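Local coordinates for protein sarcosine oxidase (Pyrococcus horikoshii, PDB 1Y56) that oxidises L-proline, probably at its bound FAD, as the beta subunit of an L-proline dehydrogenase complex that also contains FMN, at residues 88-93 / 135-140; 124-129 / 236-241; 207-212 / 327-332; 214-219 / 321-326. All coordinates share one frame; numbering follows the deposited sequence.

Contact 1: residues 88-93 / 135-140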
loop_
_atom_site.group_PDB
_atom_site.type_symbol
_atom_site.label_atom_id
_atom_site.label_comp_id
_atom_site.label_asym_id
_atom_site.label_seq_id
_atom_site.Cartn_x
_atom_site.Cartn_y
_atom_site.Cartn_z
ATOM N N LEU B 88 26.527 -25.905 49.798
ATOM C CA LEU B 88 25.840 -26.785 50.720
ATOM C C LEU B 88 24.985 -27.790 49.955
ATOM O O LEU B 88 23.942 -27.436 49.411
ATOM C CB LEU B 88 24.968 -25.929 51.621
ATOM C CG LEU B 88 24.425 -26.530 52.896
ATOM C CD1 LEU B 88 25.567 -26.778 53.879
ATOM C CD2 LEU B 88 23.413 -25.562 53.465
ATOM N N PHE B 89 25.436 -29.038 49.890
ATOM C CA PHE B 89 24.669 -30.090 49.235
ATOM C C PHE B 89 23.762 -30.764 50.253
ATOM O O PHE B 89 24.252 -31.447 51.150
ATOM C CB PHE B 89 25.610 -31.130 48.645
ATOM C CG PHE B 89 26.326 -30.684 47.397
ATOM C CD1 PHE B 89 25.828 -31.012 46.138
ATOM C CD2 PHE B 89 27.528 -29.972 47.475
ATOM C CE1 PHE B 89 26.505 -30.622 44.985
ATOM C CE2 PHE B 89 28.203 -29.582 46.322
ATOM C CZ PHE B 89 27.698 -29.904 45.084
ATOM N N LEU B 90 22.449 -30.581 50.136
ATOM C CA LEU B 90 21.527 -31.245 51.066
ATOM C C LEU B 90 21.309 -32.713 50.712
ATOM O O LEU B 90 21.031 -33.034 49.567
ATOM C CB LEU B 90 20.172 -30.541 51.105
ATOM C CG LEU B 90 20.119 -29.042 51.372
ATOM C CD1 LEU B 90 18.714 -28.532 51.115
ATOM C CD2 LEU B 90 20.591 -28.743 52.785
ATOM N N LEU B 91 21.417 -33.592 51.705
ATOM C CA LEU B 91 21.218 -35.033 51.516
ATOM C C LEU B 91 19.991 -35.534 52.280
ATOM O O LEU B 91 19.682 -35.051 53.367
ATOM C CB LEU B 91 22.462 -35.793 51.972
ATOM C CG LEU B 91 23.783 -35.801 51.194
ATOM C CD1 LEU B 91 23.927 -34.756 50.094
ATOM C CD2 LEU B 91 24.921 -35.665 52.188
ATOM N N TYR B 92 19.303 -36.520 51.709
ATOM C CA TYR B 92 18.024 -36.995 52.268
ATOM C C TYR B 92 17.923 -38.488 52.532
ATOM O O TYR B 92 16.988 -38.910 53.202
ATOM C CB TYR B 92 16.858 -36.598 51.370
ATOM C CG TYR B 92 16.839 -35.146 51.019
ATOM C CD1 TYR B 92 16.048 -34.257 51.731
ATOM C CD2 TYR B 92 17.617 -34.654 49.971
ATOM C CE1 TYR B 92 16.022 -32.909 51.405
ATOM C CE2 TYR B 92 17.599 -33.317 49.641
ATOM C CZ TYR B 92 16.797 -32.451 50.357
ATOM O OH TYR B 92 16.776 -31.122 50.033
ATOM N N ASP B 93 18.848 -39.282 51.995
ATOM C CA ASP B 93 18.838 -40.731 52.237
ATOM C C ASP B 93 20.220 -41.399 52.214
ATOM O O ASP B 93 21.217 -40.799 51.793
ATOM C CB ASP B 93 17.844 -41.454 51.313
ATOM C CG ASP B 93 18.050 -41.121 49.845
ATOM O OD1 ASP B 93 17.081 -40.655 49.197
ATOM O OD2 ASP B 93 19.178 -41.321 49.337
ATOM N N ILE B 135 19.016 -35.321 56.078
ATOM C CA ILE B 135 19.634 -36.241 57.047
ATOM C C ILE B 135 21.132 -35.966 57.247
ATOM O O ILE B 135 21.703 -36.262 58.303
ATOM C CB ILE B 135 19.334 -37.746 56.724
ATOM C CG1 ILE B 135 20.164 -38.250 55.535
ATOM C CG2 ILE B 135 17.807 -37.977 56.539
ATOM C CD1 ILE B 135 20.239 -39.768 55.456
ATOM N N ALA B 136 21.751 -35.392 56.226
ATOM C CA ALA B 136 23.082 -34.842 56.341
ATOM C C ALA B 136 23.231 -33.794 55.249
ATOM O O ALA B 136 22.320 -33.592 54.441
ATOM C CB ALA B 136 24.128 -35.936 56.202
ATOM N N ALA B 137 24.365 -33.105 55.233
ATOM C CA ALA B 137 24.649 -32.185 54.145
ATOM C C ALA B 137 26.126 -32.196 53.893
ATOM O O ALA B 137 26.916 -32.380 54.818
ATOM C CB ALA B 137 24.182 -30.784 54.482
ATOM N N SER B 138 26.496 -32.014 52.636
ATOM C CA SER B 138 27.887 -31.875 52.276
ATOM C C SER B 138 28.219 -30.389 52.296
ATOM O O SER B 138 27.558 -29.582 51.625
ATOM C CB SER B 138 28.139 -32.453 50.899
ATOM O OG SER B 138 29.511 -32.427 50.616
ATOM N N TRP B 139 29.236 -30.034 53.074
ATOM C CA TRP B 139 29.584 -28.642 53.302
ATOM C C TRP B 139 31.054 -28.388 53.039
ATOM O O TRP B 139 31.898 -29.106 53.552
ATOM C CB TRP B 139 29.234 -28.271 54.744
ATOM C CG TRP B 139 29.788 -26.958 55.203
ATOM C CD1 TRP B 139 30.737 -26.768 56.156
ATOM C CD2 TRP B 139 29.427 -25.654 54.732
ATOM N NE1 TRP B 139 30.995 -25.429 56.316
ATOM C CE2 TRP B 139 30.205 -24.721 55.453
ATOM C CE3 TRP B 139 28.524 -25.183 53.775
ATOM C CZ2 TRP B 139 30.108 -23.337 55.244
ATOM C CZ3 TRP B 139 28.430 -23.800 53.566
ATOM C CH2 TRP B 139 29.217 -22.899 54.298
ATOM N N ASN B 140 31.359 -27.379 52.236
ATOM C CA ASN B 140 32.729 -26.877 52.136
ATOM C C ASN B 140 32.743 -25.356 52.242
ATOM O O ASN B 140 32.131 -24.666 51.414
ATOM C CB ASN B 140 33.424 -27.333 50.850
ATOM C CG ASN B 140 34.881 -26.880 50.776
ATOM O OD1 ASN B 140 35.798 -27.649 51.034
ATOM N ND2 ASN B 140 35.092 -25.631 50.432
#
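F89 and S138 pair across two antiparallel strands, 88-91 and 136-140, whose axes come within 4.5 Å and whose directions differ by 168°. They form a hydrogen-bonded pair: F89 N donates to S138 O and S138 N to F89 O, both at 2.8 Å. Farther along, L91 N reaches A136 O at 2.9 Å, while L91 O accepts from I135 N at 2.8 Å. Because I135 and A136 both stand opposite L91, the pairing ends in a classic beta bulge.

The tightly packed part is the paired strands themselves, with buried side chains on both faces. On the face bearing L88, L90, A137 and W139, L88 CD1 meets the indole obliquely, 3.4 Å from W139 CE3. CG of L88, anti to the backbone N (chi1 -164°), carries this methyl. On the other face, F89 CB lies 3.6 Å from S138 CB, and L91 CD2 is 4.1 Å from A136 CB. S138 OG is buried there and finds its partner in Q54.

Beyond the bulge the contact is looser and nearer solvent. The exposed I135 lays its CD1 against the backbone of D93 at 3.6 Å from D93 C, while D93 itself turns to cap helix 94-109 through E96 N.

That helix covers the F89 and L91 face through F100, whose ring meets F89 with the planes at about 45°. Strand 136-140 is flanked on its other side by strand 115-117, and strand 87-91 by strand 241-244, which places the pair inside the mixed eight-stranded sheet.

Contact 2: residues 124-129 / 236-241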
loop_
_atom_site.group_PDB
_atom_site.type_symbol
_atom_site.label_atom_id
_atom_site.label_comp_id
_atom_site.label_asym_id
_atom_site.label_seq_id
_atom_site.Cartn_x
_atom_site.Cartn_y
_atom_site.Cartn_z
ATOM N N GLU B 124 22.261 -23.871 60.822
ATOM C CA GLU B 124 22.937 -22.704 61.392
ATOM C C GLU B 124 23.352 -21.765 60.276
ATOM O O GLU B 124 22.860 -20.644 60.208
ATOM C CB GLU B 124 24.146 -23.099 62.221
ATOM C CG GLU B 124 23.784 -23.558 63.603
ATOM C CD GLU B 124 25.010 -23.701 64.467
ATOM O OE1 GLU B 124 25.740 -22.691 64.595
ATOM O OE2 GLU B 124 25.246 -24.818 65.008
ATOM N N ILE B 125 24.253 -22.225 59.404
ATOM C CA ILE B 125 24.399 -21.655 58.065
ATOM C C ILE B 125 22.980 -21.696 57.509
ATOM O O ILE B 125 22.281 -22.681 57.726
ATOM C CB ILE B 125 25.259 -22.574 57.173
ATOM C CG1 ILE B 125 26.367 -23.262 57.985
ATOM C CG2 ILE B 125 25.820 -21.795 56.005
ATOM C CD1 ILE B 125 27.100 -24.369 57.249
ATOM N N VAL B 126 22.516 -20.669 56.811
ATOM C CA VAL B 126 21.132 -20.725 56.250
ATOM C C VAL B 126 20.019 -21.083 57.270
ATOM O O VAL B 126 19.427 -22.160 57.203
ATOM C CB VAL B 126 20.998 -21.699 55.024
ATOM C CG1 VAL B 126 19.826 -21.282 54.152
ATOM C CG2 VAL B 126 22.261 -21.729 54.194
ATOM N N PRO B 127 19.726 -20.172 58.213
ATOM C CA PRO B 127 18.684 -20.448 59.204
ATOM C C PRO B 127 17.305 -20.805 58.645
ATOM O O PRO B 127 16.565 -21.523 59.310
ATOM C CB PRO B 127 18.613 -19.150 60.008
ATOM C CG PRO B 127 19.948 -18.524 59.827
ATOM C CD PRO B 127 20.352 -18.852 58.435
ATOM N N LEU B 128 16.969 -20.332 57.442
ATOM C CA LEU B 128 15.623 -20.552 56.849
ATOM C C LEU B 128 15.411 -21.900 56.146
ATOM O O LEU B 128 14.309 -22.189 55.658
ATOM C CB LEU B 128 15.254 -19.428 55.884
ATOM C CG LEU B 128 14.949 -18.050 56.459
ATOM C CD1 LEU B 128 14.618 -17.103 55.337
ATOM C CD2 LEU B 128 13.803 -18.146 57.414
ATOM N N LEU B 129 16.472 -22.704 56.087
ATOM C CA LEU B 129 16.414 -24.061 55.570
ATOM C C LEU B 129 15.382 -24.900 56.316
ATOM O O LEU B 129 15.386 -24.921 57.550
ATOM C CB LEU B 129 17.775 -24.698 55.763
ATOM C CG LEU B 129 18.380 -25.473 54.610
ATOM C CD1 LEU B 129 18.172 -24.737 53.305
ATOM C CD2 LEU B 129 19.863 -25.645 54.901
ATOM N N GLY B 236 22.721 -11.285 53.406
ATOM C CA GLY B 236 23.143 -12.464 54.167
ATOM C C GLY B 236 22.058 -13.405 54.669
ATOM O O GLY B 236 22.292 -14.187 55.579
ATOM N N THR B 237 20.868 -13.339 54.085
ATOM C CA THR B 237 19.817 -14.297 54.401
ATOM C C THR B 237 20.174 -15.684 53.864
ATOM O O THR B 237 20.072 -16.659 54.596
ATOM C CB THR B 237 18.440 -13.828 53.889
ATOM O OG1 THR B 237 18.037 -12.664 54.621
ATOM C CG2 THR B 237 17.378 -14.921 54.057
ATOM N N ILE B 238 20.589 -15.780 52.599
ATOM C CA ILE B 238 21.079 -17.056 52.061
ATOM C C ILE B 238 22.488 -16.881 51.522
ATOM O O ILE B 238 22.673 -16.384 50.414
ATOM C CB ILE B 238 20.191 -17.649 50.936
ATOM C CG1 ILE B 238 18.701 -17.554 51.277
ATOM C CG2 ILE B 238 20.604 -19.093 50.652
ATOM C CD1 ILE B 238 17.794 -17.984 50.124
ATOM N N ASN B 239 23.483 -17.308 52.288
ATOM C CA ASN B 239 24.862 -17.047 51.900
ATOM C C ASN B 239 25.519 -18.067 50.997
ATOM O O ASN B 239 26.022 -17.703 49.947
ATOM C CB ASN B 239 25.707 -16.726 53.115
ATOM C CG ASN B 239 25.295 -15.430 53.748
ATOM O OD1 ASN B 239 24.824 -15.408 54.875
ATOM N ND2 ASN B 239 25.425 -14.337 53.004
ATOM N N PRO B 240 25.493 -19.349 51.374
ATOM C CA PRO B 240 26.123 -20.305 50.472
ATOM C C PRO B 240 25.206 -20.637 49.296
ATOM O O PRO B 240 24.005 -20.303 49.315
ATOM C CB PRO B 240 26.284 -21.544 51.347
ATOM C CG PRO B 240 25.139 -21.462 52.308
ATOM C CD PRO B 240 24.893 -20.005 52.554
ATOM N N MET B 241 25.773 -21.272 48.276
ATOM C CA MET B 241 24.984 -21.907 47.240
ATOM C C MET B 241 24.378 -23.170 47.866
ATOM O O MET B 241 25.104 -24.037 48.334
ATOM C CB MET B 241 25.901 -22.273 46.088
ATOM C CG MET B 241 25.203 -22.694 44.825
ATOM S SD MET B 241 24.611 -21.298 43.856
ATOM C CE MET B 241 22.873 -21.578 44.028
HETATM O O HOH W 1 18.372 -18.506 56.058
#
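I125, V126 and L128, on the loop that follows helix 119-124, pack against P240, I238 and T237 of the loop leading into strand 241-244 of the mixed sheet. The two touching runs lie 132° apart, and the nearest backbones are those of V126 and I238, with CA atoms separated by 5.6 Å.

P240 receives two branched side chains on one part of its ring. V126 CG2 is 3.5 Å from P240 CG, and I125 CG2 is 3.8 Å from the same atom; both also approach P240 CD. The other methyl of V126, CG1, stands anti to the backbone N (chi1 -155°) and rests 4.2 Å from I238 CG2.

Residues V126 to L129 form a type I beta turn, closed by L129 N donating to V126 O. The turn carries L128 round to face T237, where L128 CD1 meets T237 CG2 at 3.7 Å, the two side chains crossing obliquely. The methyl of T237 that meets the leucine lies anti to its backbone N, and T237 OG1 bonds to K234 O.

A water bridges the backbones beside this leucine-threonine pair: it accepts from L128 N at 2.7 Å and donates to T237 O at 2.9 Å. W139 of strand 136-140 touches I125 and P240, and V126 packs on L88 of strand 87-91. At the other end, L128 and T237 also pack on E95 and F93 of the neighbouring PH1363 chain.

Contact 3: residues 207-212 / 327-332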
loop_
_atom_site.group_PDB
_atom_site.type_symbol
_atom_site.label_atom_id
_atom_site.label_comp_id
_atom_site.label_asym_id
_atom_site.label_seq_id
_atom_site.Cartn_x
_atom_site.Cartn_y
_atom_site.Cartn_z
ATOM N N LEU B 207 30.494 -24.644 15.273
ATOM C CA LEU B 207 30.570 -23.698 14.188
ATOM C C LEU B 207 32.017 -23.348 13.895
ATOM O O LEU B 207 32.433 -23.354 12.734
ATOM C CB LEU B 207 29.771 -22.445 14.521
ATOM C CG LEU B 207 28.277 -22.399 14.190
ATOM C CD1 LEU B 207 27.611 -23.766 14.283
ATOM C CD2 LEU B 207 27.598 -21.403 15.118
ATOM N N ILE B 208 32.785 -23.071 14.945
ATOM C CA ILE B 208 34.175 -22.674 14.783
ATOM C C ILE B 208 34.984 -23.856 14.277
ATOM O O ILE B 208 35.850 -23.696 13.418
ATOM C CB ILE B 208 34.758 -22.099 16.102
ATOM C CG1 ILE B 208 33.879 -20.959 16.622
ATOM C CG2 ILE B 208 36.189 -21.592 15.909
ATOM C CD1 ILE B 208 33.586 -19.844 15.592
ATOM N N ASN B 209 34.670 -25.040 14.803
ATOM C CA ASN B 209 35.281 -26.301 14.358
ATOM C C ASN B 209 35.001 -26.609 12.891
ATOM O O ASN B 209 35.906 -26.994 12.138
ATOM C CB ASN B 209 34.803 -27.458 15.230
ATOM C CG ASN B 209 35.377 -27.405 16.630
ATOM O OD1 ASN B 209 36.479 -26.908 16.852
ATOM N ND2 ASN B 209 34.632 -27.932 17.582
ATOM N N ALA B 210 33.745 -26.425 12.498
ATOM C CA ALA B 210 33.344 -26.511 11.111
ATOM C C ALA B 210 34.154 -25.586 10.202
ATOM O O ALA B 210 34.636 -26.023 9.160
ATOM C CB ALA B 210 31.884 -26.205 10.985
ATOM N N MET B 211 34.298 -24.318 10.588
ATOM C CA MET B 211 35.027 -23.345 9.784
ATOM C C MET B 211 36.488 -23.719 9.653
ATOM O O MET B 211 37.147 -23.344 8.683
ATOM C CB MET B 211 34.959 -21.970 10.413
ATOM C CG MET B 211 33.609 -21.362 10.441
ATOM S SD MET B 211 33.686 -20.015 11.625
ATOM C CE MET B 211 31.945 -19.751 11.990
ATOM N N ALA B 212 36.990 -24.441 10.651
ATOM C CA ALA B 212 38.387 -24.841 10.705
ATOM C C ALA B 212 38.626 -26.147 9.961
ATOM O O ALA B 212 39.775 -26.531 9.732
ATOM C CB ALA B 212 38.833 -24.976 12.147
ATOM N N TYR B 327 45.824 -25.146 16.448
ATOM C CA TYR B 327 44.426 -25.039 16.811
ATOM C C TYR B 327 44.247 -25.623 18.195
ATOM O O TYR B 327 44.694 -26.735 18.469
ATOM C CB TYR B 327 43.552 -25.795 15.815
ATOM C CG TYR B 327 42.072 -25.548 15.976
ATOM C CD1 TYR B 327 41.526 -24.313 15.675
ATOM C CD2 TYR B 327 41.215 -26.555 16.409
ATOM C CE1 TYR B 327 40.161 -24.064 15.810
ATOM C CE2 TYR B 327 39.838 -26.320 16.549
ATOM C CZ TYR B 327 39.320 -25.063 16.240
ATOM O OH TYR B 327 37.973 -24.796 16.353
ATOM N N TYR B 328 43.600 -24.860 19.068
ATOM C CA TYR B 328 43.282 -25.341 20.405
ATOM C C TYR B 328 41.804 -25.202 20.678
ATOM O O TYR B 328 41.116 -24.393 20.059
ATOM C CB TYR B 328 44.057 -24.575 21.472
ATOM C CG TYR B 328 45.556 -24.683 21.365
ATOM C CD1 TYR B 328 46.259 -23.933 20.431
ATOM C CD2 TYR B 328 46.268 -25.520 22.212
ATOM C CE1 TYR B 328 47.632 -24.026 20.334
ATOM C CE2 TYR B 328 47.643 -25.617 22.137
ATOM C CZ TYR B 328 48.329 -24.866 21.195
ATOM O OH TYR B 328 49.710 -24.949 21.109
ATOM N N ILE B 329 41.321 -25.993 21.618
ATOM C CA ILE B 329 39.938 -25.903 21.998
ATOM C C ILE B 329 39.844 -25.837 23.523
ATOM O O ILE B 329 40.570 -26.541 24.232
ATOM C CB ILE B 329 39.092 -27.066 21.372
ATOM C CG1 ILE B 329 37.585 -26.776 21.488
ATOM C CG2 ILE B 329 39.481 -28.415 21.971
ATOM C CD1 ILE B 329 36.697 -27.634 20.603
ATOM N N ALA B 330 38.977 -24.945 24.001
ATOM C CA ALA B 330 38.569 -24.878 25.398
ATOM C C ALA B 330 37.074 -24.582 25.435
ATOM O O ALA B 330 36.668 -23.424 25.573
ATOM C CB ALA B 330 39.334 -23.797 26.119
ATOM N N ALA B 331 36.258 -25.630 25.299
ATOM C CA ALA B 331 34.812 -25.468 25.124
ATOM C C ALA B 331 34.004 -26.676 25.601
ATOM O O ALA B 331 34.497 -27.801 25.605
ATOM C CB ALA B 331 34.502 -25.175 23.663
ATOM N N GLY B 332 32.758 -26.435 25.996
ATOM C CA GLY B 332 31.859 -27.504 26.415
ATOM C C GLY B 332 31.859 -27.686 27.919
ATOM O O GLY B 332 31.970 -28.799 28.418
#
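Y327 and N209 provide the polar link between helix 207-212 and strand 327-331. Y327 OH donates to N209 OD1 at 2.6 Å, coming in 26° out of the amide's carbonyl plane with a C=O...O angle of 143°. The acceptor lies in the plane of the phenol ring at its edge, and ring and amide planes are 70° apart. This bond gives both buried polar atoms a partner.

Van der Waals contacts surround it. The apolar one is A212 CB, which sits over one face of the Y327 ring, 4.0 Å from CE1. Two methyls meet polar atoms: I208 CG2 comes to 3.7 Å from Y327 OH, and I329 CD1 lies 3.7 Å from N209 ND2, the isoleucine and asparagine side chains crossing at about a right angle.

The helix runs nearly antiparallel to the strand, its axis 11.0 Å away. Strand 327-331 pairs in parallel with strand 196-199, whose V197 and N199 also touch Y327. I208 touches the bound FAD, so the contact borders the dinucleotide site, consistent with the Rossmann-type architecture of FAD-dependent oxidoreductases.

Contact 4: residues 214-219 / 321-326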
loop_
_atom_site.group_PDB
_atom_site.type_symbol
_atom_site.label_atom_id
_atom_site.label_comp_id
_atom_site.label_asym_id
_atom_site.label_seq_id
_atom_site.Cartn_x
_atom_site.Cartn_y
_atom_site.Cartn_z
ATOM N N ILE B 214 37.904 -29.126 11.144
ATOM C CA ILE B 214 38.253 -30.179 12.100
ATOM C C ILE B 214 37.358 -31.385 11.867
ATOM O O ILE B 214 36.136 -31.283 11.975
ATOM C CB ILE B 214 38.101 -29.699 13.566
ATOM C CG1 ILE B 214 38.920 -28.427 13.816
ATOM C CG2 ILE B 214 38.470 -30.801 14.550
ATOM C CD1 ILE B 214 40.348 -28.469 13.274
ATOM N N LYS B 215 37.974 -32.520 11.546
ATOM C CA LYS B 215 37.250 -33.771 11.271
ATOM C C LYS B 215 37.055 -34.678 12.497
ATOM O O LYS B 215 36.328 -35.672 12.410
ATOM C CB LYS B 215 37.944 -34.563 10.151
ATOM C CG LYS B 215 38.077 -33.837 8.810
ATOM C CD LYS B 215 36.821 -34.007 7.949
ATOM C CE LYS B 215 37.115 -33.690 6.489
ATOM N NZ LYS B 215 38.389 -34.363 6.062
ATOM N N THR B 216 37.706 -34.352 13.617
ATOM C CA THR B 216 37.539 -35.094 14.878
ATOM C C THR B 216 36.164 -34.814 15.499
ATOM O O THR B 216 35.765 -33.657 15.629
ATOM C CB THR B 216 38.655 -34.731 15.901
ATOM O OG1 THR B 216 39.940 -35.016 15.339
ATOM C CG2 THR B 216 38.498 -35.518 17.206
ATOM N N LYS B 217 35.437 -35.870 15.867
ATOM C CA LYS B 217 34.118 -35.706 16.513
ATOM C C LYS B 217 34.282 -35.130 17.921
ATOM O O LYS B 217 34.824 -35.790 18.815
ATOM C CB LYS B 217 33.305 -37.019 16.556
ATOM C CG LYS B 217 33.330 -37.885 15.262
ATOM C CD LYS B 217 32.699 -37.213 14.023
ATOM C CE LYS B 217 31.186 -37.467 13.936
ATOM N NZ LYS B 217 30.550 -36.670 12.838
ATOM N N ILE B 218 33.841 -33.885 18.093
ATOM C CA ILE B 218 33.863 -33.215 19.395
ATOM C C ILE B 218 32.457 -32.720 19.696
ATOM O O ILE B 218 32.150 -31.540 19.480
ATOM C CB ILE B 218 34.850 -32.040 19.443
ATOM C CG1 ILE B 218 36.237 -32.480 18.969
ATOM C CG2 ILE B 218 34.926 -31.490 20.852
ATOM C CD1 ILE B 218 37.156 -31.341 18.576
ATOM N N PRO B 219 31.597 -33.623 20.202
ATOM C CA PRO B 219 30.179 -33.329 20.302
ATOM C C PRO B 219 29.899 -32.325 21.411
ATOM O O PRO B 219 30.069 -32.628 22.587
ATOM C CB PRO B 219 29.562 -34.695 20.608
ATOM C CG PRO B 219 30.637 -35.466 21.272
ATOM C CD PRO B 219 31.933 -34.953 20.745
ATOM N N ILE B 321 44.521 -29.455 19.062
ATOM C CA ILE B 321 44.135 -30.282 17.941
ATOM C C ILE B 321 45.342 -30.331 17.022
ATOM O O ILE B 321 45.829 -29.297 16.544
ATOM C CB ILE B 321 42.904 -29.729 17.225
ATOM C CG1 ILE B 321 41.726 -29.611 18.207
ATOM C CG2 ILE B 321 42.576 -30.571 15.981
ATOM C CD1 ILE B 321 41.268 -30.920 18.836
ATOM N N GLU B 322 45.819 -31.549 16.792
ATOM C CA GLU B 322 47.136 -31.777 16.200
ATOM C C GLU B 322 47.174 -31.629 14.672
ATOM O O GLU B 322 48.187 -31.193 14.103
ATOM C CB GLU B 322 47.646 -33.160 16.615
ATOM C CG GLU B 322 49.141 -33.216 16.872
ATOM C CD GLU B 322 49.549 -32.597 18.213
ATOM O OE1 GLU B 322 48.859 -32.855 19.228
ATOM O OE2 GLU B 322 50.568 -31.866 18.251
ATOM N N GLU B 323 46.070 -31.987 14.021
ATOM C CA GLU B 323 46.006 -32.029 12.557
ATOM C C GLU B 323 45.767 -30.662 11.920
ATOM O O GLU B 323 45.934 -30.497 10.707
ATOM C CB GLU B 323 44.990 -33.071 12.063
ATOM C CG GLU B 323 43.835 -33.341 13.013
ATOM C CD GLU B 323 44.210 -34.228 14.213
ATOM O OE1 GLU B 323 43.346 -34.441 15.085
ATOM O OE2 GLU B 323 45.356 -34.714 14.300
ATOM N N LEU B 324 45.374 -29.687 12.732
ATOM C CA LEU B 324 45.433 -28.304 12.293
ATOM C C LEU B 324 46.521 -27.622 13.085
ATOM O O LEU B 324 46.555 -27.710 14.317
ATOM C CB LEU B 324 44.096 -27.579 12.454
ATOM C CG LEU B 324 44.053 -26.138 11.920
ATOM C CD1 LEU B 324 44.548 -26.028 10.480
ATOM C CD2 LEU B 324 42.657 -25.558 12.028
ATOM N N ASN B 325 47.426 -26.957 12.375
ATOM C CA ASN B 325 48.598 -26.423 13.045
ATOM C C ASN B 325 48.434 -25.124 13.794
ATOM O O ASN B 325 48.490 -24.007 13.246
ATOM C CB ASN B 325 49.894 -26.565 12.261
ATOM C CG ASN B 325 50.604 -27.851 12.605
ATOM O OD1 ASN B 325 50.060 -28.939 12.406
ATOM N ND2 ASN B 325 51.802 -27.740 13.178
ATOM N N ASP B 326 48.198 -25.392 15.083
ATOM C CA ASP B 326 48.116 -24.496 16.232
ATOM C C ASP B 326 46.673 -24.124 16.534
ATOM O O ASP B 326 46.346 -22.975 16.847
ATOM C CB ASP B 326 49.103 -23.334 16.134
ATOM C CG ASP B 326 50.511 -23.804 15.729
ATOM O OD1 ASP B 326 50.952 -24.888 16.195
ATOM O OD2 ASP B 326 51.161 -23.090 14.922
HETATM O O HOH W 2 40.880 -33.317 13.627
#
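The backbones of I214 and L324 approach to 7.4 Å between CA atoms, the nearest point of two irregular runs, 214-219 and 321-326, that meet without a clear direct hydrogen bond. The first is the connection from helix 205-212 to strand 221-230; the second is the turn that brings the chain back from strand 320-321 into strand 327-331. With the main chains this far apart, side chains and a water make the contact.

I214 works at the centre. Its CD1 is 3.9 Å from L324 CD2 and 3.9 Å from L324 CB, the two side chains crossing at about a right angle. The same I214 CD1 lies 4.1 Å from I321 CG2. The other branch of I321 is used separately: its CD1 meets I218 CD1 tip to tip at 4.1 Å, so one isoleucine serves two partners on the opposite segment.

At the more open side the contact turns polar. E323, its chain bent at chi2 (-77°), approaches T216 across a water that is 2.6 Å from T216 OG1 and donates to E323 OE1 at 3.1 Å. The carboxylate oxygen has a second partner in Y367 OH, a hydroxyl that also bonds to E322 N, so Y367 joins the E323 carboxylate to the backbone of E322.

I214 and I321 both also touch Y327 of strand 327-331. Past L324, D326 is backbone-bonded to V197 of strand 196-199, and N325 to N180 ahead of strand 182-187.

In the fold
The four contacts fall into two clusters on opposite sides of the chain's centre. Contact 1 lies in the mixed eight-stranded sheet and contact 2, centred 14 Å away, at its border; they join through a probable backbone hydrogen bond from L88 N to M241 O, where strand 241-244 begins. Contacts 3 and 4, with centres 8 Å apart, gather round strand 327-331 of the seven-stranded sheet, 4 being nested along the chain inside the loop closed by 3. Between the clusters, centres are 38 to 46 Å apart and nothing touches. Contact 1 closes before 3 and 4 open, whereas contact 2 alternates with both, so the chain passes back and forth between the FAD-binding layer and the eight-stranded sheet.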